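Local coordinates for cellulosomal scaffoldin adaptor protein B (Acetivibrio cellulolyticus, PDB 4UYP), which binds, through its C-terminal type I dockerin domain with two calcium ions, a cohesin of the anchoring scaffoldin ScaC in cellulosome assembly, at residues Ile49-Asn52 with Asp53-Leu56. The protein carries 2 engineered substitutions. Residues are numbered along the deposited sequence; the frame is centred on the assembly and turned at random. Where two conformers were deposited one is given.
With CA (calcium ion), chain K.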
loop_
_atom_site.group_PDB
_atom_site.type_symbol
_atom_site.label_atom_id
_atom_site.label_comp_id
_atom_site.label_asym_id
_atom_site.label_seq_id
_atom_site.Cartn_x
_atom_site.Cartn_y
_atom_site.Cartn_z
ATOM N N ILE B 49 14.316 0.157 -5.997
ATOM C CA ILE B 49 14.414 1.606 -6.162
ATOM C C ILE B 49 13.794 2.273 -4.912
ATOM O O ILE B 49 12.614 2.021 -4.591
ATOM C CB ILE B 49 13.739 2.012 -7.443
ATOM C CG1 ILE B 49 14.238 1.126 -8.614
ATOM C CG2 ILE B 49 14.008 3.472 -7.795
ATOM C CD1 ILE B 49 13.732 1.590 -9.978
ATOM N N LYS B 50 14.578 3.057 -4.203
ATOM C CA LYS B 50 14.140 3.722 -2.976
ATOM C C LYS B 50 14.635 5.100 -2.978
ATOM O O LYS B 50 15.396 5.559 -3.827
ATOM C CB LYS B 50 14.633 2.996 -1.759
ATOM C CG LYS B 50 14.229 1.488 -1.684
ATOM C CD LYS B 50 14.820 0.793 -0.492
ATOM C CE LYS B 50 14.200 1.239 0.776
ATOM N NZ LYS B 50 14.711 0.460 1.962
ATOM N N ILE B 51 14.148 5.918 -1.989
ATOM C CA ILE B 51 14.510 7.314 -2.006
ATOM C C ILE B 51 16.031 7.556 -1.946
ATOM O O ILE B 51 16.475 8.599 -2.456
ATOM C CB ILE B 51 13.720 8.108 -0.853
ATOM C CG1 ILE B 51 13.792 9.668 -1.034
ATOM C CG2 ILE B 51 14.219 7.708 0.515
ATOM C CD1 ILE B 51 13.288 10.141 -2.378
ATOM N N ASN B 52 16.755 6.663 -1.267
ATOM C CA ASN B 52 18.179 7.003 -1.217
ATOM C C ASN B 52 18.845 6.830 -2.567
ATOM O O ASN B 52 19.849 7.524 -2.786
ATOM C CB ASN B 52 18.864 6.077 -0.204
ATOM C CG ASN B 52 18.945 4.642 -0.679
ATOM O OD1 ASN B 52 17.959 4.030 -1.127
ATOM N ND2 ASN B 52 20.162 4.042 -0.597
ATOM N N ASP B 53 18.311 6.041 -3.489
ATOM C CA ASP B 53 18.875 6.011 -4.861
ATOM C C ASP B 53 18.765 7.367 -5.460
ATOM O O ASP B 53 19.664 7.837 -6.153
ATOM C CB ASP B 53 18.169 4.976 -5.710
ATOM C CG ASP B 53 18.350 3.570 -5.228
ATOM O OD1 ASP B 53 19.497 3.036 -5.154
ATOM O OD2 ASP B 53 17.338 2.824 -4.963
ATOM N N ALA B 54 17.615 8.095 -5.216
ATOM C CA ALA B 54 17.458 9.392 -5.844
ATOM C C ALA B 54 18.492 10.385 -5.241
ATOM O O ALA B 54 19.069 11.156 -6.007
ATOM C CB ALA B 54 15.976 9.877 -5.537
ATOM N N VAL B 55 18.682 10.357 -3.936
ATOM C CA VAL B 55 19.589 11.308 -3.341
ATOM C C VAL B 55 21.044 10.979 -3.701
ATOM O O VAL B 55 21.821 11.927 -3.885
ATOM C CB VAL B 55 19.340 11.501 -1.853
ATOM C CG1 VAL B 55 19.966 10.402 -0.965
ATOM C CG2 VAL B 55 19.627 12.930 -1.449
ATOM N N LEU B 56 21.332 9.684 -3.899
ATOM C CA LEU B 56 22.673 9.324 -4.407
ATOM C C LEU B 56 22.904 9.882 -5.766
ATOM O O LEU B 56 24.024 10.406 -6.041
ATOM C CB LEU B 56 22.867 7.810 -4.344
ATOM C CG LEU B 56 23.076 7.199 -2.938
ATOM C CD1 LEU B 56 22.937 5.681 -2.968
ATOM C CD2 LEU B 56 24.483 7.568 -2.335
HETATM CA CA CA K . 18.455 0.804 -4.445
HETATM O O HOH W 1 18.102 1.525 -2.165
#
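Lys-50 and Asp-53 make a local contact at the N-terminus of helix 51-61, where the second calcium loop of the dockerin domain runs into its helix. Lys-50 is the N-cap residue. Its backbone N donates to Asp-53 OD2 at 2.9 Å, with an N-H...O angle of 159°. The bond uses the anti lone pair of OD2, away from OD1. In return, Asp-53 N reaches Lys-50 O at 3.0 Å, from well above the carbonyl plane. Asp-53 CG lies beside its own backbone N (chi1 -64°), which turns the carboxylate back over the start of the helix. Both of its oxygens bind the calcium ion, OD1 at 2.6 Å and OD2 at 2.4 Å. Asp-42, Asp-44, Asn-46 and the carbonyl of Ser-48 complete the protein ligands, as in an EF-hand loop.

Asn-52 lies alongside Asp-53, with amide and carboxylate planes 40° apart. A calcium-bound water donates to its OD1 at 2.7 Å. Its ND2 bonds to Asp-44 OD2 and to the carbonyl of Gly-125 of a neighbouring ScaC chain. Further on, Val-55 N bonds to Ile-51 O and Leu-56 N to Asn-52 O, the regular helical pattern. Lys-50 NZ forms salt bridges with Glu-128 of the same ScaC chain and with Asp-41 of another ScaC chain.

Asp-53 OD2 therefore serves the metal and a backbone N-H at once, which fixes the carboxylate against the helix start. Asn-52 is a second-shell residue: it holds a water ligand and a metal-binding aspartate, and joins this calcium site to the cohesin interface.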